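Local coordinates for protein thioesterase superfamily (Jannaschia sp., PDB 2OAF) that belongs to the thioesterase superfamily of hotdog-fold proteins and probably hydrolyses thioester bonds, such as those of acyl-coenzyme A substrates, at residues 10-15 / 107-112; 44-49 / 92-97; 52-57 / 146-151. All coordinates share one frame; numbering follows the deposited sequence.

Interaction 1: residues 10-15 / 107-112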
ATOM      1  N   GLN B  10      -1.801 -14.089  24.671  1.00 54.87           N
ATOM      2  CA  GLN B  10      -2.975 -14.352  25.513  1.00 51.51           C
ATOM      3  C   GLN B  10      -4.272 -14.528  24.684  1.00 50.55           C
ATOM      4  O   GLN B  10      -4.462 -13.837  23.679  1.00 49.55           O
ATOM      5  CB  GLN B  10      -3.083 -13.211  26.550  1.00 50.57           C
ATOM      6  CG  GLN B  10      -4.489 -12.643  26.830  1.00 55.72           C
ATOM      7  CD  GLN B  10      -4.474 -11.346  27.648  1.00 52.69           C
ATOM      8  OE1 GLN B  10      -4.688 -10.277  27.103  1.00 42.88           O
ATOM      9  NE2 GLN B  10      -4.195 -11.444  28.953  1.00 53.05           N
ATOM     10  N   PRO B  11      -5.170 -15.447  25.098  1.00 51.66           N
ATOM     11  CA  PRO B  11      -6.446 -15.686  24.398  1.00 49.87           C
ATOM     12  C   PRO B  11      -7.326 -14.452  24.464  1.00 46.22           C
ATOM     13  O   PRO B  11      -7.227 -13.688  25.416  1.00 41.45           O
ATOM     14  CB  PRO B  11      -7.063 -16.849  25.168  1.00 50.74           C
ATOM     15  CG  PRO B  11      -6.399 -16.815  26.514  1.00 51.43           C
ATOM     16  CD  PRO B  11      -5.025 -16.299  26.293  1.00 50.75           C
ATOM     17  N   ARG B  12      -8.180 -14.253  23.465  1.00 44.36           N
ATOM     18  CA  ARG B  12      -8.948 -13.023  23.392  1.00 41.45           C
ATOM     19  C   ARG B  12     -10.092 -13.064  24.371  1.00 42.52           C
ATOM     20  O   ARG B  12     -10.743 -14.082  24.503  1.00 42.26           O
ATOM     21  CB  ARG B  12      -9.467 -12.755  21.980  1.00 40.96           C
ATOM     22  CG  ARG B  12     -10.288 -13.830  21.345  1.00 38.15           C
ATOM     23  CD  ARG B  12     -10.606 -13.414  19.920  1.00 35.20           C
ATOM     24  NE  ARG B  12     -11.383 -14.430  19.238  1.00 31.25           N
ATOM     25  CZ  ARG B  12     -10.901 -15.366  18.412  1.00 34.79           C
ATOM     26  NH1 ARG B  12      -9.618 -15.417  18.084  1.00 32.06           N
ATOM     27  NH2 ARG B  12     -11.746 -16.242  17.856  1.00 33.91           N
ATOM     28  N   PRO B  13     -10.311 -11.955  25.083  1.00 42.38           N
ATOM     29  CA  PRO B  13     -11.415 -11.860  26.030  1.00 43.47           C
ATOM     30  C   PRO B  13     -12.739 -11.628  25.317  1.00 45.19           C
ATOM     31  O   PRO B  13     -12.742 -11.128  24.180  1.00 43.20           O
ATOM     32  CB  PRO B  13     -11.038 -10.627  26.860  1.00 40.21           C
ATOM     33  CG  PRO B  13     -10.327  -9.762  25.905  1.00 40.06           C
ATOM     34  CD  PRO B  13      -9.531 -10.702  25.042  1.00 40.08           C
ATOM     35  N   ASP B  14     -13.837 -11.981  25.988  1.00 45.81           N
ATOM     36  CA  ASP B  14     -15.195 -11.675  25.533  1.00 48.12           C
ATOM     37  C   ASP B  14     -15.393 -10.190  25.293  1.00 47.21           C
ATOM     38  O   ASP B  14     -16.219  -9.795  24.492  1.00 47.38           O
ATOM     39  CB  ASP B  14     -16.203 -12.072  26.616  1.00 48.80           C
ATOM     40  CG  ASP B  14     -16.321 -13.566  26.805  1.00 55.67           C
ATOM     41  OD1 ASP B  14     -15.341 -14.295  26.501  1.00 59.43           O
ATOM     42  OD2 ASP B  14     -17.405 -14.006  27.280  1.00 67.53           O
ATOM     43  N   SER B  15     -14.655  -9.379  26.045  1.00 47.12           N
ATOM     44  CA  SER B  15     -14.765  -7.921  26.026  1.00 46.70           C
ATOM     45  C   SER B  15     -14.059  -7.243  24.850  1.00 45.08           C
ATOM     46  O   SER B  15     -14.125  -6.031  24.737  1.00 48.07           O
ATOM     47  CB  SER B  15     -14.166  -7.343  27.327  1.00 45.60           C
ATOM     48  OG  SER B  15     -12.731  -7.411  27.345  1.00 41.33           O
ATOM     49  N   ARG B 107      -3.108  -6.559  21.515  1.00 28.28           N
ATOM     50  CA  ARG B 107      -3.365  -7.781  20.783  1.00 28.16           C
ATOM     51  C   ARG B 107      -4.434  -7.542  19.734  1.00 28.75           C
ATOM     52  O   ARG B 107      -5.390  -6.793  19.974  1.00 25.90           O
ATOM     53  CB  ARG B 107      -3.858  -8.847  21.746  1.00 29.01           C
ATOM     54  CG  ARG B 107      -2.788  -9.452  22.582  1.00 27.72           C
ATOM     55  CD  ARG B 107      -1.977 -10.537  21.840  1.00 28.98           C
ATOM     56  NE  ARG B 107      -2.729 -11.777  21.775  1.00 29.41           N
ATOM     57  CZ  ARG B 107      -3.472 -12.179  20.745  1.00 26.30           C
ATOM     58  NH1 ARG B 107      -3.526 -11.470  19.635  1.00 33.51           N
ATOM     59  NH2 ARG B 107      -4.153 -13.309  20.836  1.00 30.64           N
ATOM     60  N   VAL B 108      -4.259  -8.164  18.573  1.00 27.75           N
ATOM     61  CA  VAL B 108      -5.289  -8.223  17.546  1.00 28.62           C
ATOM     62  C   VAL B 108      -5.356  -9.661  17.017  1.00 29.46           C
ATOM     63  O   VAL B 108      -4.321 -10.218  16.618  1.00 30.34           O
ATOM     64  CB  VAL B 108      -5.005  -7.287  16.356  1.00 27.54           C
ATOM     65  CG1 VAL B 108      -6.094  -7.445  15.282  1.00 26.55           C
ATOM     66  CG2 VAL B 108      -4.855  -5.819  16.811  1.00 27.07           C
ATOM     67  N   ASP B 109      -6.555 -10.257  17.032  1.00 29.06           N
ATOM     68  CA  ASP B 109      -6.803 -11.543  16.391  1.00 28.52           C
ATOM     69  C   ASP B 109      -7.667 -11.202  15.184  1.00 28.80           C
ATOM     70  O   ASP B 109      -8.748 -10.571  15.309  1.00 28.26           O
ATOM     71  CB  ASP B 109      -7.590 -12.543  17.246  1.00 26.49           C
ATOM     72  CG  ASP B 109      -6.789 -13.139  18.400  1.00 34.40           C
ATOM     73  OD1 ASP B 109      -5.566 -12.898  18.499  1.00 29.20           O
ATOM     74  OD2 ASP B 109      -7.413 -13.868  19.219  1.00 34.03           O
ATOM     75  N   GLY B 110      -7.220 -11.653  14.026  1.00 28.70           N
ATOM     76  CA  GLY B 110      -7.975 -11.463  12.781  1.00 29.03           C
ATOM     77  C   GLY B 110      -8.722 -12.752  12.530  1.00 28.84           C
ATOM     78  O   GLY B 110      -8.089 -13.804  12.390  1.00 28.63           O
ATOM     79  N   VAL B 111     -10.059 -12.671  12.517  1.00 27.92           N
ATOM     80  CA  VAL B 111     -10.938 -13.846  12.488  1.00 25.77           C
ATOM     81  C   VAL B 111     -11.910 -13.748  11.339  1.00 27.22           C
ATOM     82  O   VAL B 111     -12.510 -12.688  11.135  1.00 29.18           O
ATOM     83  CB  VAL B 111     -11.735 -13.938  13.816  1.00 28.92           C
ATOM     84  CG1 VAL B 111     -12.591 -15.193  13.814  1.00 24.85           C
ATOM     85  CG2 VAL B 111     -10.749 -13.921  15.012  1.00 24.33           C
ATOM     86  N   GLN B 112     -12.014 -14.813  10.541  1.00 27.46           N
ATOM     87  CA  GLN B 112     -12.922 -14.845   9.398  1.00 27.82           C
ATOM     88  C   GLN B 112     -13.824 -16.056   9.470  1.00 29.30           C
ATOM     89  O   GLN B 112     -13.335 -17.186   9.465  1.00 27.78           O
ATOM     90  CB  GLN B 112     -12.155 -14.881   8.070  1.00 31.74           C
ATOM     91  CG  GLN B 112     -11.626 -13.550   7.631  1.00 36.63           C
ATOM     92  CD  GLN B 112     -11.338 -13.486   6.148  1.00 37.46           C
ATOM     93  OE1 GLN B 112     -10.735 -14.391   5.579  1.00 34.81           O
ATOM     94  NE2 GLN B 112     -11.713 -12.369   5.530  1.00 30.16           N
TER
HETATM   95  O   HOH W   1      -6.942 -15.641  21.028  1.00 34.08           O
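Arg12 reaches Asp109 because its CG sits between the backbone N and the carbonyl carbon (chi1 56°) and the chain then runs straight out to NE, while Arg107 folds back at chi2 and chi3 to bring its guanidinium beside both Asp109 and the backbone of Gln10. The result is a salt-bridge network that holds the tail before strand 17-21 on strand 103-112 of a hotdog fold, against the face of the sheet turned away from helix 39-54. Arg107, Asp109 and Val111 all point to this side, as alternate residues of a strand do. Asp109 is the hub, and its two oxygens share out the work. Asp109 OD1 is gripped end-on by Arg107, whose NH1 and NH2 lie 2.7 Å and 2.8 Å from it; the NH2 bond uses the syn lone pair. Asp109 OD2 takes Arg12 NH1 at 2.9 Å on its anti side, in a nearly straight bond (164°) that stays in the guanidinium plane, although that plane and the carboxylate stand 84° apart. A water donates to Asp109 OD2 at 2.6 Å and weakly accepts from Arg12 N, tying the tail's backbone to the same carboxylate. A short acid suits this spot, since both longer arginines can reach it, one to each oxygen. Arg107 is buried, and its polar edge is well supplied: NH1 also bonds Gly120 O on the neighbouring strand, NH2 donates to Gln10 O at 2.9 Å, and NE adds a weak bond to that oxygen. Two cations around one carboxylate would probably keep Asp109 ionised. Arg12 NH1 has a further partner in Thr116 OG1. Val111 supplies the apolar element, its branched side chain presenting a methyl: CG2 lies over one face of the Arg12 guanidinium, 3.6 Å from NH1.

Interaction 2: residues 44-49 / 92-97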
ATOM      1  N   LEU B  44      -3.197  -2.781  12.260  1.00 28.79           N
ATOM      2  CA  LEU B  44      -2.981  -1.409  12.700  1.00 30.33           C
ATOM      3  C   LEU B  44      -4.247  -0.569  12.584  1.00 29.55           C
ATOM      4  O   LEU B  44      -4.555   0.245  13.465  1.00 30.51           O
ATOM      5  CB  LEU B  44      -1.802  -0.791  11.953  1.00 30.33           C
ATOM      6  CG  LEU B  44      -0.408  -0.906  12.605  1.00 29.61           C
ATOM      7  CD1 LEU B  44      -0.152  -2.294  13.133  1.00 34.21           C
ATOM      8  CD2 LEU B  44       0.707  -0.490  11.607  1.00 37.15           C
ATOM      9  N   GLU B  45      -4.990  -0.770  11.508  1.00 28.68           N
ATOM     10  CA  GLU B  45      -6.288  -0.125  11.328  1.00 32.13           C
ATOM     11  C   GLU B  45      -7.251  -0.444  12.498  1.00 29.68           C
ATOM     12  O   GLU B  45      -8.001   0.412  12.965  1.00 28.49           O
ATOM     13  CB  GLU B  45      -6.856  -0.543   9.984  1.00 33.66           C
ATOM     14  CG  GLU B  45      -8.230   0.035   9.623  1.00 49.09           C
ATOM     15  CD  GLU B  45      -8.872  -0.676   8.413  1.00 46.29           C
ATOM     16  OE1 GLU B  45      -8.094  -1.033   7.463  1.00 59.31           O
ATOM     17  OE2 GLU B  45     -10.123  -0.877   8.449  1.00 45.63           O
ATOM     18  N   ALA B  46      -7.189  -1.684  12.973  1.00 29.48           N
ATOM     19  CA  ALA B  46      -7.954  -2.153  14.108  1.00 27.54           C
ATOM     20  C   ALA B  46      -7.581  -1.402  15.378  1.00 27.39           C
ATOM     21  O   ALA B  46      -8.453  -1.034  16.199  1.00 29.88           O
ATOM     22  CB  ALA B  46      -7.718  -3.644  14.293  1.00 26.04           C
ATOM     23  N   ILE B  47      -6.283  -1.220  15.587  1.00 28.90           N
ATOM     24  CA  ILE B  47      -5.797  -0.504  16.761  1.00 28.55           C
ATOM     25  C   ILE B  47      -6.204   0.973  16.668  1.00 30.22           C
ATOM     26  O   ILE B  47      -6.646   1.567  17.641  1.00 31.32           O
ATOM     27  CB  ILE B  47      -4.244  -0.638  16.900  1.00 27.54           C
ATOM     28  CG1 ILE B  47      -3.827  -2.112  17.162  1.00 26.59           C
ATOM     29  CG2 ILE B  47      -3.705   0.334  17.978  1.00 26.48           C
ATOM     30  CD1 ILE B  47      -2.290  -2.391  17.090  1.00 26.93           C
ATOM     31  N   ASP B  48      -6.044   1.564  15.499  1.00 29.54           N
ATOM     32  CA  ASP B  48      -6.521   2.924  15.252  1.00 30.44           C
ATOM     33  C   ASP B  48      -8.018   3.049  15.586  1.00 29.56           C
ATOM     34  O   ASP B  48      -8.435   4.041  16.196  1.00 29.14           O
ATOM     35  CB  ASP B  48      -6.258   3.330  13.797  1.00 31.60           C
ATOM     36  CG  ASP B  48      -6.809   4.695  13.472  1.00 33.39           C
ATOM     37  OD1 ASP B  48      -6.131   5.700  13.736  1.00 27.85           O
ATOM     38  OD2 ASP B  48      -7.938   4.762  12.980  1.00 31.71           O
ATOM     39  N   ALA B  49      -8.817   2.043  15.203  1.00 29.37           N
ATOM     40  CA  ALA B  49     -10.253   2.025  15.508  1.00 30.05           C
ATOM     41  C   ALA B  49     -10.529   1.875  17.012  1.00 29.67           C
ATOM     42  O   ALA B  49     -11.539   2.359  17.521  1.00 28.32           O
ATOM     43  CB  ALA B  49     -11.006   0.906  14.686  1.00 28.72           C
ATOM     44  N   CYS B  92     -11.482  -8.062  13.395  1.00 28.58           N
ATOM     45  CA  CYS B  92     -10.268  -7.867  14.157  1.00 27.71           C
ATOM     46  C   CYS B  92     -10.619  -7.602  15.599  1.00 29.37           C
ATOM     47  O   CYS B  92     -11.001  -6.511  15.966  1.00 28.54           O
ATOM     48  CB  CYS B  92      -9.448  -6.742  13.570  1.00 29.28           C
ATOM     49  SG  CYS B  92      -8.856  -7.089  11.893  1.00 32.68           S
ATOM     50  N   HIS B  93     -10.467  -8.634  16.420  1.00 30.78           N
ATOM     51  CA  HIS B  93     -10.726  -8.553  17.863  1.00 29.00           C
ATOM     52  C   HIS B  93      -9.496  -7.921  18.505  1.00 30.25           C
ATOM     53  O   HIS B  93      -8.389  -8.475  18.425  1.00 29.30           O
ATOM     54  CB  HIS B  93     -10.947  -9.945  18.473  1.00 29.10           C
ATOM     55  CG  HIS B  93     -12.114 -10.689  17.905  1.00 30.82           C
ATOM     56  ND1 HIS B  93     -13.218 -11.026  18.661  1.00 32.20           N
ATOM     57  CD2 HIS B  93     -12.352 -11.160  16.657  1.00 32.77           C
ATOM     58  CE1 HIS B  93     -14.076 -11.688  17.906  1.00 34.62           C
ATOM     59  NE2 HIS B  93     -13.582 -11.776  16.683  1.00 31.24           N
ATOM     60  N   THR B  94      -9.682  -6.777  19.151  1.00 29.12           N
ATOM     61  CA  THR B  94      -8.566  -5.904  19.499  1.00 30.19           C
ATOM     62  C   THR B  94      -8.668  -5.481  20.951  1.00 30.61           C
ATOM     63  O   THR B  94      -9.735  -5.046  21.416  1.00 28.00           O
ATOM     64  CB  THR B  94      -8.596  -4.648  18.605  1.00 28.76           C
ATOM     65  OG1 THR B  94      -8.643  -5.084  17.253  1.00 35.72           O
ATOM     66  CG2 THR B  94      -7.357  -3.761  18.811  1.00 31.67           C
ATOM     67  N   TRP B  95      -7.564  -5.592  21.674  1.00 28.58           N
ATOM     68  CA  TRP B  95      -7.560  -5.145  23.055  1.00 29.03           C
ATOM     69  C   TRP B  95      -6.151  -4.897  23.564  1.00 28.51           C
ATOM     70  O   TRP B  95      -5.209  -5.477  23.048  1.00 29.59           O
ATOM     71  CB  TRP B  95      -8.254  -6.189  23.955  1.00 28.73           C
ATOM     72  CG  TRP B  95      -7.481  -7.446  24.139  1.00 27.81           C
ATOM     73  CD1 TRP B  95      -6.734  -7.778  25.218  1.00 30.26           C
ATOM     74  CD2 TRP B  95      -7.359  -8.543  23.209  1.00 27.43           C
ATOM     75  NE1 TRP B  95      -6.168  -9.018  25.036  1.00 29.64           N
ATOM     76  CE2 TRP B  95      -6.523  -9.507  23.812  1.00 31.96           C
ATOM     77  CE3 TRP B  95      -7.855  -8.792  21.925  1.00 29.87           C
ATOM     78  CZ2 TRP B  95      -6.185 -10.713  23.193  1.00 28.70           C
ATOM     79  CZ3 TRP B  95      -7.530 -10.006  21.305  1.00 30.78           C
ATOM     80  CH2 TRP B  95      -6.687 -10.942  21.942  1.00 34.30           C
ATOM     81  N   PRO B  96      -6.023  -4.057  24.607  1.00 28.93           N
ATOM     82  CA  PRO B  96      -4.736  -3.867  25.260  1.00 28.47           C
ATOM     83  C   PRO B  96      -4.473  -4.996  26.230  1.00 30.07           C
ATOM     84  O   PRO B  96      -5.288  -5.258  27.118  1.00 30.44           O
ATOM     85  CB  PRO B  96      -4.919  -2.571  26.031  1.00 28.87           C
ATOM     86  CG  PRO B  96      -6.393  -2.521  26.320  1.00 27.24           C
ATOM     87  CD  PRO B  96      -7.076  -3.210  25.201  1.00 28.44           C
ATOM     88  N   THR B  97      -3.329  -5.639  26.065  1.00 27.37           N
ATOM     89  CA  THR B  97      -2.950  -6.755  26.888  1.00 28.92           C
ATOM     90  C   THR B  97      -2.086  -6.299  28.071  1.00 30.69           C
ATOM     91  O   THR B  97      -2.019  -6.973  29.102  1.00 29.51           O
ATOM     92  CB  THR B  97      -2.281  -7.876  26.025  1.00 29.00           C
ATOM     93  OG1 THR B  97      -2.251  -9.104  26.765  1.00 35.95           O
ATOM     94  CG2 THR B  97      -0.867  -7.502  25.536  1.00 29.78           C
TER
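Apolar packing carries most of this contact, and Ala46 is its centre. The Ala46 methyl points at the strand and meets Cys92 CB at 3.6 Å; being so small, alanine lets the helix backbone settle close to the sheet. Beside it Ile47 lies along Thr94, with Ile47 CG1 4.2 Å from the methyl Thr94 CG2. That methyl is turned toward the helix because CG2 stands anti to the Thr94 backbone N, and it also comes near Ala46 O. The branched threonine thus offers a hydrocarbon arm to Ile47 while its other arm, Thr94 OG1, rests 3.4 Å from Ala46 CB. These four buried residues lie deep inside the subunit, where the long helix 39-54 is wrapped by the curved antiparallel sheet, the defining feature of the hotdog fold. The local axes of 44-49 and 92-97 pass 8.4 Å apart at 63°. Polar bonding stays within the strand: Thr94 OG1 donates to Cys92 O at 3.0 Å, approaching from above the carbonyl plane. This occupies the hydroxyl proton in apolar surroundings. Ile47 also packs on Phe106 of the next strand and Trp60 of helix 59-65.

Interaction 3: residues 52-57 / 146-151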
ATOM      1  N   SER B  52     -10.220   5.289  18.379  1.00 33.04           N
ATOM      2  CA  SER B  52     -11.432   6.046  18.052  1.00 33.22           C
ATOM      3  C   SER B  52     -12.574   5.705  19.002  1.00 34.82           C
ATOM      4  O   SER B  52     -13.298   6.567  19.429  1.00 36.01           O
ATOM      5  CB  SER B  52     -11.887   5.764  16.624  1.00 31.31           C
ATOM      6  OG  SER B  52     -11.016   6.389  15.724  1.00 34.29           O
ATOM      7  N   GLU B  53     -12.723   4.427  19.309  1.00 32.69           N
ATOM      8  CA  GLU B  53     -13.813   3.970  20.134  1.00 34.06           C
ATOM      9  C   GLU B  53     -13.686   4.465  21.580  1.00 34.16           C
ATOM     10  O   GLU B  53     -14.666   4.902  22.175  1.00 34.09           O
ATOM     11  CB  GLU B  53     -13.846   2.430  20.105  1.00 34.56           C
ATOM     12  CG  GLU B  53     -14.958   1.799  20.902  1.00 36.77           C
ATOM     13  CD  GLU B  53     -16.340   2.110  20.360  1.00 43.65           C
ATOM     14  OE1 GLU B  53     -16.468   2.419  19.146  1.00 47.54           O
ATOM     15  OE2 GLU B  53     -17.295   2.034  21.175  1.00 50.65           O
ATOM     16  N   TYR B  54     -12.489   4.369  22.153  1.00 34.29           N
ATOM     17  CA  TYR B  54     -12.308   4.634  23.594  1.00 33.89           C
ATOM     18  C   TYR B  54     -11.677   5.971  23.939  1.00 33.27           C
ATOM     19  O   TYR B  54     -11.841   6.439  25.060  1.00 36.32           O
ATOM     20  CB  TYR B  54     -11.551   3.469  24.244  1.00 34.40           C
ATOM     21  CG  TYR B  54     -12.352   2.176  24.115  1.00 35.30           C
ATOM     22  CD1 TYR B  54     -13.541   2.024  24.798  1.00 35.59           C
ATOM     23  CD2 TYR B  54     -11.959   1.153  23.256  1.00 34.18           C
ATOM     24  CE1 TYR B  54     -14.287   0.880  24.689  1.00 41.47           C
ATOM     25  CE2 TYR B  54     -12.716  -0.007  23.121  1.00 34.98           C
ATOM     26  CZ  TYR B  54     -13.880  -0.137  23.846  1.00 41.21           C
ATOM     27  OH  TYR B  54     -14.668  -1.271  23.762  1.00 38.51           O
ATOM     28  N   HIS B  55     -10.972   6.592  22.999  1.00 32.25           N
ATOM     29  CA  HIS B  55     -10.405   7.915  23.226  1.00 33.12           C
ATOM     30  C   HIS B  55     -11.177   9.000  22.481  1.00 33.39           C
ATOM     31  O   HIS B  55     -11.505  10.015  23.065  1.00 35.13           O
ATOM     32  CB  HIS B  55      -8.934   7.965  22.859  1.00 32.26           C
ATOM     33  CG  HIS B  55      -8.352   9.344  22.918  1.00 35.75           C
ATOM     34  ND1 HIS B  55      -8.143  10.105  21.790  1.00 39.24           N
ATOM     35  CD2 HIS B  55      -7.968  10.113  23.965  1.00 33.49           C
ATOM     36  CE1 HIS B  55      -7.634  11.277  22.135  1.00 38.77           C
ATOM     37  NE2 HIS B  55      -7.515  11.306  23.446  1.00 33.89           N
ATOM     38  N   GLY B  56     -11.465   8.796  21.200  1.00 32.74           N
ATOM     39  CA  GLY B  56     -12.326   9.714  20.470  1.00 33.15           C
ATOM     40  C   GLY B  56     -12.169   9.583  18.973  1.00 33.85           C
ATOM     41  O   GLY B  56     -11.153   9.097  18.506  1.00 33.86           O
ATOM     42  N   PRO B  57     -13.159  10.047  18.211  1.00 35.34           N
ATOM     43  CA  PRO B  57     -13.148   9.905  16.768  1.00 35.89           C
ATOM     44  C   PRO B  57     -11.900  10.461  16.122  1.00 35.19           C
ATOM     45  O   PRO B  57     -11.372  11.474  16.556  1.00 33.38           O
ATOM     46  CB  PRO B  57     -14.362  10.725  16.320  1.00 37.52           C
ATOM     47  CG  PRO B  57     -15.259  10.713  17.484  1.00 36.38           C
ATOM     48  CD  PRO B  57     -14.368  10.756  18.674  1.00 36.91           C
ATOM     49  N   GLU B 146      -6.776   1.133  31.061  1.00 30.42           N
ATOM     50  CA  GLU B 146      -6.772   0.081  32.105  1.00 31.21           C
ATOM     51  C   GLU B 146      -8.046  -0.745  32.284  1.00 30.43           C
ATOM     52  O   GLU B 146      -7.956  -1.970  32.492  1.00 29.88           O
ATOM     53  CB  GLU B 146      -6.323   0.667  33.459  1.00 32.30           C
ATOM     54  CG  GLU B 146      -4.830   0.928  33.444  1.00 38.85           C
ATOM     55  CD  GLU B 146      -4.246   1.414  34.752  1.00 48.99           C
ATOM     56  OE1 GLU B 146      -4.953   2.071  35.557  1.00 52.40           O
ATOM     57  OE2 GLU B 146      -3.040   1.146  34.940  1.00 48.06           O
ATOM     58  N   PRO B 147      -9.229  -0.109  32.208  1.00 31.46           N
ATOM     59  CA  PRO B 147     -10.463  -0.911  32.316  1.00 31.92           C
ATOM     60  C   PRO B 147     -10.630  -1.987  31.238  1.00 32.30           C
ATOM     61  O   PRO B 147     -11.479  -2.886  31.392  1.00 32.89           O
ATOM     62  CB  PRO B 147     -11.588   0.134  32.175  1.00 32.17           C
ATOM     63  CG  PRO B 147     -10.946   1.430  32.534  1.00 34.22           C
ATOM     64  CD  PRO B 147      -9.534   1.320  32.027  1.00 32.76           C
ATOM     65  N   HIS B 148      -9.850  -1.900  30.164  1.00 30.04           N
ATOM     66  CA  HIS B 148      -9.980  -2.851  29.066  1.00 32.51           C
ATOM     67  C   HIS B 148      -8.898  -3.927  29.045  1.00 32.07           C
ATOM     68  O   HIS B 148      -8.919  -4.800  28.173  1.00 31.03           O
ATOM     69  CB  HIS B 148     -10.048  -2.103  27.743  1.00 32.80           C
ATOM     70  CG  HIS B 148     -11.139  -1.087  27.708  1.00 35.65           C
ATOM     71  ND1 HIS B 148     -12.459  -1.425  27.505  1.00 36.85           N
ATOM     72  CD2 HIS B 148     -11.114   0.256  27.891  1.00 37.78           C
ATOM     73  CE1 HIS B 148     -13.201  -0.331  27.567  1.00 45.41           C
ATOM     74  NE2 HIS B 148     -12.408   0.702  27.791  1.00 46.22           N
ATOM     75  N   ILE B 149      -7.967  -3.874  29.999  1.00 30.51           N
ATOM     76  CA  ILE B 149      -6.908  -4.863  30.088  1.00 30.51           C
ATOM     77  C   ILE B 149      -7.444  -6.072  30.841  1.00 33.15           C
ATOM     78  O   ILE B 149      -7.871  -5.942  31.978  1.00 30.86           O
ATOM     79  CB  ILE B 149      -5.608  -4.309  30.780  1.00 30.52           C
ATOM     80  CG1 ILE B 149      -5.047  -3.082  30.030  1.00 31.98           C
ATOM     81  CG2 ILE B 149      -4.541  -5.388  30.800  1.00 30.13           C
ATOM     82  CD1 ILE B 149      -3.905  -2.327  30.786  1.00 31.89           C
ATOM     83  N   PRO B 150      -7.461  -7.249  30.191  1.00 36.34           N
ATOM     84  CA  PRO B 150      -7.923  -8.456  30.862  1.00 37.24           C
ATOM     85  C   PRO B 150      -7.059  -8.913  32.030  1.00 39.84           C
ATOM     86  O   PRO B 150      -5.863  -8.585  32.122  1.00 38.52           O
ATOM     87  CB  PRO B 150      -7.884  -9.530  29.769  1.00 37.94           C
ATOM     88  CG  PRO B 150      -7.717  -8.825  28.502  1.00 36.05           C
ATOM     89  CD  PRO B 150      -7.099  -7.501  28.786  1.00 37.07           C
ATOM     90  N   ALA B 151      -7.695  -9.697  32.898  1.00 46.48           N
ATOM     91  CA  ALA B 151      -7.037 -10.368  34.028  1.00 51.53           C
ATOM     92  C   ALA B 151      -5.739 -11.148  33.752  1.00 55.62           C
ATOM     93  O   ALA B 151      -5.482 -11.936  32.839  1.00 59.57           O
ATOM     94  CB  ALA B 151      -8.051 -11.274  34.755  1.00 51.58           C
ATOM     95  OXT ALA B 151      -4.828 -10.955  34.581  1.00 60.27           O
TER
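The ring of Tyr54 is sandwiched: the His148 imidazole covers one face, and CG of its own neighbour Glu53 sits over the centre of the opposite one. His148 is likewise covered twice, with Tyr54 beneath one face and Pro147 CB more loosely over the other, toward the rim. The two rings meet obliquely, their planes at 43° and their centroids 4.1 Å apart, so the pair is neither a parallel stack nor T-shaped. Each CG stands anti to its own carbonyl carbon (chi1 -62° in Tyr54, -55° in His148), which brings the two rings together. Contact is made along one side of the tyrosine, where Tyr54 CE1 comes 3.3 Å from His148 CE1, and Tyr54 CD1 3.5 Å from His148 NE2. The pair joins the end of helix 39-54 to the C-terminal tail at the surface. Phe17 and Trp50 also touch Tyr54, and Pro96 touches His148. An alanine in place of Tyr54 would remove the ring and is likely to leave one face of His148 without its aromatic partner and the imidazole less restrained. A bound triethylene glycol, probably from the crystallisation liquor, lies about 3 Å from the tyrosine side chain. With ring carbons and nitrogens making the closest contacts and no directed bond between the rings, the attraction is probably mainly dispersion.

How the interactions relate
Interaction 2 is central in the hotdog fold, about 3 Å from the chain's centre, with interactions 1 and 3 further out. The centres of interactions 1 and 3 lie about 9 Å and 10 Å from that of interaction 2, and about 14 Å from each other. Interactions 2 and 3 share helix 39-54, while interactions 1 and 2 use adjacent antiparallel strands, 103-112 and 90-99. In chain order the segments run 10-15, 44-49, 52-57, 92-97, 107-112, 146-151, so interaction 2 falls between the ends of interaction 1, and interaction 3 crosses both. The two tails also touch: Pro150 packs on Gln10, Pro13 and Trp95, and Gln10 OE1 bonds Thr97 OG1, tying both tails to the sheet.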